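PDB 1LM5: subdomain of Desmoplakin Carboxy-Terminal domain (DPCT) from Homo sapiens, which probably helps attach desmosomes to intermediate filaments, as a plakin-repeat fragment of the intermediate filament-binding carboxy-terminal region of desmoplakin. Local coordinates for residues 139-142 with 143-147; 128-131 with 132-135; 173-176 with 177-181; 166-169 with 170-173. All coordinates share one frame; numbering follows the deposited sequence.

Contact 1: 139-142 with 143-147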
loop_
_atom_site.group_PDB
_atom_site.type_symbol
_atom_site.label_atom_id
_atom_site.label_comp_id
_atom_site.label_asym_id
_atom_site.label_seq_id
_atom_site.Cartn_x
_atom_site.Cartn_y
_atom_site.Cartn_z
ATOM N N THR B 139 -12.709 -3.996 0.238
ATOM C CA THR B 139 -13.954 -3.428 -0.244
ATOM C C THR B 139 -14.848 -3.209 0.975
ATOM O O THR B 139 -15.563 -2.215 1.050
ATOM C CB THR B 139 -14.621 -4.362 -1.233
ATOM O OG1 THR B 139 -15.127 -5.505 -0.541
ATOM C CG2 THR B 139 -13.594 -4.828 -2.252
ATOM N N GLU B 140 -14.784 -4.124 1.940
ATOM C CA GLU B 140 -15.581 -3.980 3.150
ATOM C C GLU B 140 -15.313 -2.602 3.759
ATOM O O GLU B 140 -16.241 -1.881 4.127
ATOM C CB GLU B 140 -15.220 -5.057 4.179
ATOM C CG GLU B 140 -15.594 -6.496 3.797
ATOM C CD GLU B 140 -14.925 -6.985 2.514
ATOM O OE1 GLU B 140 -13.698 -6.791 2.355
ATOM O OE2 GLU B 140 -15.635 -7.577 1.666
ATOM N N GLU B 141 -14.040 -2.231 3.847
ATOM C CA GLU B 141 -13.680 -0.949 4.430
ATOM C C GLU B 141 -14.137 0.213 3.550
ATOM O O GLU B 141 -14.538 1.264 4.055
ATOM C CB GLU B 141 -12.170 -0.887 4.673
ATOM C CG GLU B 141 -11.693 0.369 5.369
ATOM C CD GLU B 141 -12.209 0.490 6.789
ATOM O OE1 GLU B 141 -11.814 1.455 7.468
ATOM O OE2 GLU B 141 -13.001 -0.368 7.230
ATOM N N ALA B 142 -14.063 0.035 2.236
ATOM C CA ALA B 142 -14.512 1.088 1.329
ATOM C C ALA B 142 -16.005 1.302 1.567
ATOM O O ALA B 142 -16.505 2.419 1.477
ATOM C CB ALA B 142 -14.266 0.697 -0.105
ATOM N N ILE B 143 -16.724 0.226 1.867
ATOM C CA ILE B 143 -18.156 0.353 2.134
ATOM C C ILE B 143 -18.329 1.082 3.469
ATOM O O ILE B 143 -19.181 1.962 3.607
ATOM C CB ILE B 143 -18.825 -1.031 2.187
ATOM C CG1 ILE B 143 -18.930 -1.591 0.766
ATOM C CG2 ILE B 143 -20.197 -0.936 2.846
ATOM C CD1 ILE B 143 -19.495 -2.988 0.699
ATOM N N ARG B 144 -17.493 0.722 4.434
ATOM C CA ARG B 144 -17.515 1.335 5.758
ATOM C C ARG B 144 -17.297 2.830 5.633
ATOM O O ARG B 144 -17.949 3.622 6.310
ATOM C CB ARG B 144 -16.406 0.743 6.631
ATOM C CG ARG B 144 -16.086 1.579 7.878
ATOM C CD ARG B 144 -17.204 1.503 8.883
ATOM N NE ARG B 144 -16.998 2.392 10.025
ATOM C CZ ARG B 144 -17.328 3.680 10.044
ATOM N NH1 ARG B 144 -17.884 4.247 8.980
ATOM N NH2 ARG B 144 -17.115 4.400 11.133
ATOM N N LYS B 145 -16.374 3.212 4.756
ATOM C CA LYS B 145 -16.042 4.616 4.547
ATOM C C LYS B 145 -17.122 5.306 3.724
ATOM O O LYS B 145 -17.154 6.528 3.640
ATOM C CB LYS B 145 -14.701 4.740 3.826
ATOM C CG LYS B 145 -13.558 4.006 4.506
ATOM C CD LYS B 145 -13.000 4.766 5.687
ATOM C CE LYS B 145 -12.235 5.999 5.233
ATOM N NZ LYS B 145 -11.677 6.748 6.386
ATOM N N GLY B 146 -17.995 4.515 3.115
ATOM C CA GLY B 146 -19.059 5.078 2.302
ATOM C C GLY B 146 -18.623 5.432 0.889
ATOM O O GLY B 146 -19.313 6.178 0.193
ATOM N N PHE B 147 -17.474 4.917 0.462
ATOM C CA PHE B 147 -16.985 5.193 -0.888
ATOM C C PHE B 147 -17.956 4.610 -1.890
ATOM O O PHE B 147 -18.305 5.238 -2.887
ATOM C CB PHE B 147 -15.633 4.525 -1.144
ATOM C CG PHE B 147 -14.486 5.158 -0.425
ATOM C CD1 PHE B 147 -13.197 4.687 -0.627
ATOM C CD2 PHE B 147 -14.684 6.215 0.456
ATOM C CE1 PHE B 147 -12.126 5.261 0.036
ATOM C CE2 PHE B 147 -13.620 6.793 1.120
ATOM C CZ PHE B 147 -12.338 6.317 0.914
#
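A Schellman motif ends helix 139-145, with Ala142 in the last turn meeting Phe147 just beyond it. Phe147 N donates to Ala142 O at 2.9 Å, nearly in line with the carbonyl, and inside this loop Gly146 N turns back to Ile143 O, also at 2.9 Å. Gly146 makes the turn at a positive phi of 82°, where the lack of a side chain spares the carbonyl oxygen of Lys145 a clash. The chain reversal brings the Phe147 ring back beside the helix, its CD1 4.2 Å from Ala142 CB, the apolar contact that commonly accompanies this motif. Ahead of the cap, Ile143 N, Arg144 N and Lys145 N give the regular helical bonds to Thr139 O, Glu140 O and Glu141 O.

Glu141 extends from the backbone with CG anti to N (chi1 -176°), then bends so that its carboxylate runs alongside Arg144, OE2 3.6 Å from Arg144 CB. The flat ends are turned 63° from each other, and OE2 remains 5.6 Å from Arg144 NE, too far for a salt bridge. The Lys145 chain crosses that of Glu141 at a slant, Lys145 CD lying 3.9 Å from Glu141 OE1, while its amine leaves to form a salt bridge with Glu132.

Glu141 also packs on Tyr112 of the second subunit. Ala142 rests on Leu128 and Ile137, from the hairpin and the loop leading into this helix; Ile143 touches Ile148 and Phe147 touches Ser100, both in neighbouring loops.

Contact 2: 128-131 with 132-135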
loop_
_atom_site.group_PDB
_atom_site.type_symbol
_atom_site.label_atom_id
_atom_site.label_comp_id
_atom_site.label_asym_id
_atom_site.label_seq_id
_atom_site.Cartn_x
_atom_site.Cartn_y
_atom_site.Cartn_z
ATOM N N LEU B 128 -9.530 -0.795 -3.545
ATOM C CA LEU B 128 -9.730 0.622 -3.741
ATOM C C LEU B 128 -8.769 1.418 -2.892
ATOM O O LEU B 128 -8.372 0.985 -1.807
ATOM C CB LEU B 128 -11.155 1.019 -3.384
ATOM C CG LEU B 128 -12.245 0.338 -4.206
ATOM C CD1 LEU B 128 -13.571 1.012 -3.902
ATOM C CD2 LEU B 128 -11.912 0.446 -5.690
ATOM N N VAL B 129 -8.408 2.587 -3.402
ATOM C CA VAL B 129 -7.491 3.472 -2.714
ATOM C C VAL B 129 -8.230 4.466 -1.837
ATOM O O VAL B 129 -9.216 5.066 -2.259
ATOM C CB VAL B 129 -6.648 4.274 -3.718
ATOM C CG1 VAL B 129 -5.792 5.304 -2.989
ATOM C CG2 VAL B 129 -5.775 3.329 -4.526
ATOM N N ASP B 130 -7.763 4.616 -0.605
ATOM C CA ASP B 130 -8.336 5.612 0.282
ATOM C C ASP B 130 -7.358 6.786 0.193
ATOM O O ASP B 130 -6.251 6.714 0.713
ATOM C CB ASP B 130 -8.400 5.105 1.716
ATOM C CG ASP B 130 -8.883 6.171 2.668
ATOM O OD1 ASP B 130 -9.123 7.311 2.207
ATOM O OD2 ASP B 130 -9.023 5.872 3.866
ATOM N N PRO B 131 -7.748 7.873 -0.490
ATOM C CA PRO B 131 -6.902 9.062 -0.654
ATOM C C PRO B 131 -6.442 9.629 0.687
ATOM O O PRO B 131 -5.386 10.252 0.774
ATOM C CB PRO B 131 -7.813 10.043 -1.392
ATOM C CG PRO B 131 -8.791 9.155 -2.090
ATOM C CD PRO B 131 -9.080 8.102 -1.071
ATOM N N GLU B 132 -7.248 9.414 1.719
ATOM C CA GLU B 132 -6.934 9.895 3.062
ATOM C C GLU B 132 -5.560 9.427 3.537
ATOM O O GLU B 132 -4.776 10.215 4.059
ATOM C CB GLU B 132 -7.988 9.402 4.050
ATOM C CG GLU B 132 -7.604 9.580 5.508
ATOM C CD GLU B 132 -8.346 8.620 6.434
ATOM O OE1 GLU B 132 -8.124 8.689 7.666
ATOM O OE2 GLU B 132 -9.145 7.794 5.933
ATOM N N VAL B 133 -5.285 8.138 3.359
ATOM C CA VAL B 133 -4.019 7.543 3.773
ATOM C C VAL B 133 -3.232 7.027 2.570
ATOM O O VAL B 133 -2.207 6.375 2.715
ATOM C CB VAL B 133 -4.261 6.370 4.733
ATOM C CG1 VAL B 133 -4.969 6.863 5.988
ATOM C CG2 VAL B 133 -5.101 5.295 4.032
ATOM N N HIS B 134 -3.725 7.323 1.373
ATOM C CA HIS B 134 -3.062 6.888 0.154
ATOM C C HIS B 134 -2.664 5.423 0.218
ATOM O O HIS B 134 -1.563 5.049 -0.164
ATOM C CB HIS B 134 -1.838 7.764 -0.126
ATOM C CG HIS B 134 -2.174 9.214 -0.307
ATOM N ND1 HIS B 134 -2.234 10.102 0.746
ATOM C CD2 HIS B 134 -2.539 9.912 -1.408
ATOM C CE1 HIS B 134 -2.624 11.284 0.302
ATOM N NE2 HIS B 134 -2.816 11.196 -1.002
ATOM N N GLY B 135 -3.573 4.592 0.712
ATOM C CA GLY B 135 -3.300 3.171 0.793
ATOM C C GLY B 135 -4.497 2.431 0.242
ATOM O O GLY B 135 -5.526 3.038 -0.035
#
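Asp130 and Glu132 slant across one another at the turn of the hairpin, their carboxylate planes 60° apart and Asp130 OD2 only 2.8 Å from Glu132 OE2. With CG anti to its backbone N (chi1 175°), Asp130 reaches over the turn, and its other oxygen, OD1, accepts from Glu132 N at 2.9 Å. That N-H arrives from above the carboxylate, 52° out of its plane, and closes an Asx turn. Elsewhere in the turn the imidazole of His134 sets one face against the carbonyl of Pro131: Pro131 O stands above the ring near its rim, 3.0 Å from His134 CE1, too poorly aligned for a bond to either ring nitrogen. The same oxygen accepts from Lys98 NZ, and His134 NE2 makes a weak hydrogen bond to Ile88 O.

The backbone here is a G1 beta bulge, His134 and Gly135 together facing Asp130. Asp130 N gives a straight bond to Gly135 O at 2.8 Å, which Val129 supplements with a CA-H contact to that oxygen. The return bond from Gly135 N to Asp130 O is weak at 3.4 Å, as is that from Val133 N to the same acceptor. The backbone of Val133 is also hydrogen-bonded to the second subunit.

Two acidic oxygens this close would repel each other, but Lys145 NZ forms a salt bridge to Glu132 OE2 and a long, weak ion pair with Asp130 OD2. The lysine probably offsets much of the cost of bringing the two carboxylates together.

Contact 3: 173-176 with 177-181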
loop_
_atom_site.group_PDB
_atom_site.type_symbol
_atom_site.label_atom_id
_atom_site.label_comp_id
_atom_site.label_asym_id
_atom_site.label_seq_id
_atom_site.Cartn_x
_atom_site.Cartn_y
_atom_site.Cartn_z
ATOM N N LEU B 173 -8.511 -6.794 -30.112
ATOM C CA LEU B 173 -9.899 -6.958 -29.703
ATOM C C LEU B 173 -10.088 -6.152 -28.419
ATOM O O LEU B 173 -9.113 -5.819 -27.750
ATOM C CB LEU B 173 -10.192 -8.430 -29.453
ATOM C CG LEU B 173 -9.946 -9.329 -30.675
ATOM C CD1 LEU B 173 -10.320 -10.750 -30.348
ATOM C CD2 LEU B 173 -10.761 -8.823 -31.854
ATOM N N LYS B 174 -11.332 -5.823 -28.094
ATOM C CA LYS B 174 -11.610 -5.061 -26.885
ATOM C C LYS B 174 -11.632 -6.003 -25.693
ATOM O O LYS B 174 -12.233 -7.067 -25.737
ATOM C CB LYS B 174 -12.950 -4.339 -27.010
ATOM C CG LYS B 174 -13.048 -3.449 -28.246
ATOM C CD LYS B 174 -11.931 -2.408 -28.307
ATOM C CE LYS B 174 -12.045 -1.372 -27.190
ATOM N NZ LYS B 174 -10.971 -0.339 -27.283
ATOM N N ILE B 175 -10.960 -5.597 -24.626
ATOM C CA ILE B 175 -10.875 -6.396 -23.424
ATOM C C ILE B 175 -10.906 -5.477 -22.232
ATOM O O ILE B 175 -10.682 -4.280 -22.359
ATOM C CB ILE B 175 -9.560 -7.186 -23.370
ATOM C CG1 ILE B 175 -8.371 -6.218 -23.313
ATOM C CG2 ILE B 175 -9.450 -8.096 -24.591
ATOM C CD1 ILE B 175 -7.028 -6.907 -23.124
ATOM N N SER B 176 -11.192 -6.048 -21.076
ATOM C CA SER B 176 -11.237 -5.278 -19.854
ATOM C C SER B 176 -9.850 -5.333 -19.255
ATOM O O SER B 176 -8.970 -6.057 -19.742
ATOM C CB SER B 176 -12.228 -5.900 -18.868
ATOM O OG SER B 176 -11.719 -7.116 -18.348
ATOM N N TYR B 177 -9.658 -4.580 -18.187
ATOM C CA TYR B 177 -8.378 -4.591 -17.518
ATOM C C TYR B 177 -8.158 -5.947 -16.874
ATOM O O TYR B 177 -7.027 -6.426 -16.783
ATOM C CB TYR B 177 -8.320 -3.507 -16.452
ATOM C CG TYR B 177 -6.900 -3.221 -16.033
ATOM C CD1 TYR B 177 -6.057 -2.485 -16.860
ATOM C CD2 TYR B 177 -6.396 -3.693 -14.825
ATOM C CE1 TYR B 177 -4.743 -2.217 -16.500
ATOM C CE2 TYR B 177 -5.078 -3.429 -14.448
ATOM C CZ TYR B 177 -4.263 -2.685 -15.295
ATOM O OH TYR B 177 -2.979 -2.372 -14.922
ATOM N N LYS B 178 -9.242 -6.548 -16.399
ATOM C CA LYS B 178 -9.181 -7.866 -15.792
ATOM C C LYS B 178 -8.636 -8.816 -16.862
ATOM O O LYS B 178 -7.751 -9.635 -16.599
ATOM C CB LYS B 178 -10.587 -8.287 -15.354
ATOM C CG LYS B 178 -10.778 -9.768 -15.122
ATOM C CD LYS B 178 -10.168 -10.243 -13.829
ATOM C CE LYS B 178 -10.732 -11.617 -13.482
ATOM N NZ LYS B 178 -10.132 -12.167 -12.233
ATOM N N ASP B 179 -9.172 -8.700 -18.073
ATOM C CA ASP B 179 -8.714 -9.532 -19.182
ATOM C C ASP B 179 -7.247 -9.270 -19.454
ATOM O O ASP B 179 -6.486 -10.191 -19.710
ATOM C CB ASP B 179 -9.469 -9.210 -20.469
ATOM C CG ASP B 179 -10.925 -9.590 -20.406
ATOM O OD1 ASP B 179 -11.737 -8.887 -21.037
ATOM O OD2 ASP B 179 -11.251 -10.592 -19.739
ATOM N N ALA B 180 -6.876 -7.994 -19.436
ATOM C CA ALA B 180 -5.509 -7.593 -19.699
ATOM C C ALA B 180 -4.565 -8.276 -18.717
ATOM O O ALA B 180 -3.535 -8.796 -19.114
ATOM C CB ALA B 180 -5.380 -6.082 -19.598
ATOM N N ILE B 181 -4.929 -8.287 -17.439
ATOM C CA ILE B 181 -4.082 -8.913 -16.439
ATOM C C ILE B 181 -3.988 -10.411 -16.701
ATOM O O ILE B 181 -2.929 -11.015 -16.541
ATOM C CB ILE B 181 -4.625 -8.671 -15.027
ATOM C CG1 ILE B 181 -4.529 -7.187 -14.697
ATOM C CG2 ILE B 181 -3.842 -9.487 -14.014
ATOM C CD1 ILE B 181 -5.208 -6.806 -13.391
#
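Ser176 carries OG between its backbone N and carbonyl carbon (chi1 71°), which swings the hydroxyl oxygen over the start of helix 177-183, where it accepts from Asp179 N at 3.0 Å. Asp179 answers in the other direction: with CG beside its own N (chi1 -67°), the carboxylate folds back against the incoming chain and OD1 accepts from Ser176 N at 2.9 Å. This second bond is practically straight, 179° at the hydrogen, and reaches OD1 on the anti side, somewhat out of the carboxylate plane. The reciprocal pair is a capping box, with Ser176 as N-cap. Ala180 N then bonds to Ser176 O at 2.9 Å and begins the regular helical ladder.

Just before the cap, Ile175 lays its side chain against the first turn. Ile175 CB sits 3.5 Å from Asp179 CB, and the far branch runs to Ala180, CD1 lying 4.0 Å from Ala180 CB. Lys178 CB lies 3.4 Å from Ser176 OG. Asp179 OD1 is gripped twice, by Ser176 N and by a salt bridge from Lys164; these and the nearby helix start would probably favour its negative charge.

The box joins strand 174-175 directly to the helix. Ile175 and Ala180 touch Leu166 on the partner strand 166-167. On the buried side Tyr177 meets Phe121 of helix 112-124 edge-to-face and reaches Leu42 and Ala45 of helix 36-47, and Tyr177 OH is hydrogen-bonded to Ile11 N, at the start of strand 11-16.

Contact 4: 166-169 with 170-173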
loop_
_atom_site.group_PDB
_atom_site.type_symbol
_atom_site.label_atom_id
_atom_site.label_comp_id
_atom_site.label_asym_id
_atom_site.label_seq_id
_atom_site.Cartn_x
_atom_site.Cartn_y
_atom_site.Cartn_z
ATOM N N LEU B 166 -10.358 -1.605 -23.131
ATOM C CA LEU B 166 -9.048 -1.653 -23.754
ATOM C C LEU B 166 -9.045 -2.393 -25.072
ATOM O O LEU B 166 -9.854 -3.289 -25.298
ATOM C CB LEU B 166 -8.045 -2.355 -22.834
ATOM C CG LEU B 166 -8.017 -1.976 -21.352
ATOM C CD1 LEU B 166 -6.910 -2.762 -20.658
ATOM C CD2 LEU B 166 -7.785 -0.483 -21.199
ATOM N N THR B 167 -8.134 -2.002 -25.949
ATOM C CA THR B 167 -7.971 -2.705 -27.199
ATOM C C THR B 167 -6.732 -3.517 -26.895
ATOM O O THR B 167 -5.664 -2.953 -26.672
ATOM C CB THR B 167 -7.678 -1.767 -28.363
ATOM O OG1 THR B 167 -8.832 -0.962 -28.622
ATOM C CG2 THR B 167 -7.322 -2.569 -29.598
ATOM N N CYS B 168 -6.889 -4.834 -26.831
ATOM C CA CYS B 168 -5.774 -5.726 -26.553
ATOM C C CYS B 168 -4.720 -5.416 -27.606
ATOM O O CYS B 168 -4.969 -5.559 -28.799
ATOM C CB CYS B 168 -6.230 -7.185 -26.668
ATOM S SG CYS B 168 -4.981 -8.397 -26.225
ATOM N N PRO B 169 -3.531 -4.980 -27.176
ATOM C CA PRO B 169 -2.424 -4.632 -28.071
ATOM C C PRO B 169 -1.982 -5.723 -29.022
ATOM O O PRO B 169 -1.390 -5.434 -30.060
ATOM C CB PRO B 169 -1.312 -4.242 -27.105
ATOM C CG PRO B 169 -2.054 -3.682 -25.952
ATOM C CD PRO B 169 -3.173 -4.682 -25.778
ATOM N N LYS B 170 -2.244 -6.974 -28.672
ATOM C CA LYS B 170 -1.850 -8.063 -29.551
ATOM C C LYS B 170 -2.981 -8.446 -30.512
ATOM O O LYS B 170 -2.828 -8.379 -31.733
ATOM C CB LYS B 170 -1.427 -9.287 -28.737
ATOM C CG LYS B 170 -0.885 -10.418 -29.606
ATOM C CD LYS B 170 -0.563 -11.661 -28.809
ATOM C CE LYS B 170 -0.057 -12.765 -29.719
ATOM N NZ LYS B 170 0.352 -13.970 -28.940
ATOM N N THR B 171 -4.126 -8.820 -29.957
ATOM C CA THR B 171 -5.265 -9.239 -30.770
ATOM C C THR B 171 -6.054 -8.092 -31.383
ATOM O O THR B 171 -6.749 -8.274 -32.382
ATOM C CB THR B 171 -6.243 -10.084 -29.948
ATOM O OG1 THR B 171 -6.841 -9.266 -28.930
ATOM C CG2 THR B 171 -5.506 -11.255 -29.301
ATOM N N LYS B 172 -5.944 -6.918 -30.778
ATOM C CA LYS B 172 -6.649 -5.724 -31.228
ATOM C C LYS B 172 -8.139 -5.805 -30.913
ATOM O O LYS B 172 -8.930 -4.987 -31.373
ATOM C CB LYS B 172 -6.430 -5.486 -32.722
ATOM C CG LYS B 172 -4.961 -5.448 -33.117
ATOM C CD LYS B 172 -4.175 -4.471 -32.254
ATOM C CE LYS B 172 -2.699 -4.487 -32.613
ATOM N NZ LYS B 172 -1.904 -3.539 -31.776
ATOM N N LEU B 173 -8.511 -6.794 -30.112
ATOM C CA LEU B 173 -9.899 -6.958 -29.703
ATOM C C LEU B 173 -10.088 -6.152 -28.419
ATOM O O LEU B 173 -9.113 -5.819 -27.750
ATOM C CB LEU B 173 -10.192 -8.430 -29.453
ATOM C CG LEU B 173 -9.946 -9.329 -30.675
ATOM C CD1 LEU B 173 -10.320 -10.750 -30.348
ATOM C CD2 LEU B 173 -10.761 -8.823 -31.854
#
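Peptide carbonyls, rather than rings, are the flat groups here, and Lys172 reaches two of them, those of Pro169 and Cys168. Lys172 NZ approaches Pro169 O at 2.6 Å, tilted 32° from the carbonyl plane, while Lys172 N bonds to Cys168 O at 2.6 Å, tilted 20°. Thr167 CG2 lies against the carbonyl of Lys172 itself, 3.4 Å from Lys172 O. Cys168 N meets the Leu173 carbonyl nearly head-on at 2.6 Å, and Thr167 CA adds a CA-H contact to that same oxygen.

Thr171 OG1, set between backbone N and carbonyl carbon (chi1 66°), accepts from Leu173 N at 3.2 Å in an ST turn. It is also 3.1 Å from Cys168 CB and 3.4 Å from Cys168 SG, so the hydroxyl oxygen lies against the Cys168 side chain, just past the end of strand 166-167.

The pyrrolidine ring of Pro169 looks elsewhere, onto Val34 and onto Leu195 and Ala197 of strand 193-197, so the hairpin loop from strand 166-167 to strand 174-175 leans on the larger sheet. Thr167 OG1 pairs with Lys174 NZ.

The loop is tied mostly by backbone acceptors and short bonds. Lys172 NZ also bonds to Ala198 O, so its charge is met by two neutral carbonyls, which it probably polarises; one lysine thereby joins the loop to Ala198, just after strand 193-197.

How the contacts relate
Contacts 1 and 2 touch through the Lys145 to Glu132 bridge and by Phe147 packing against Asp130 and Val129; both lie in one plectin-repeat range. Contacts 3 and 4 share Leu173 and the small sheet of strands 166-167 and 174-175. Contacts 2 and 4 lie on opposite sides of the chain's centre, their centres about 31 Å apart. Both are hairpin turns, whereas contacts 1 and 3 are helix ends: a C-terminal cap made by backbone and an N-terminal box in which side chains accept from backbone N-H groups. Contacts 2 and 3 are mainly buried, contacts 1 and 4 partly so. Acidic crowding marks contact 2, lysine-to-carbonyl bonding contact 4.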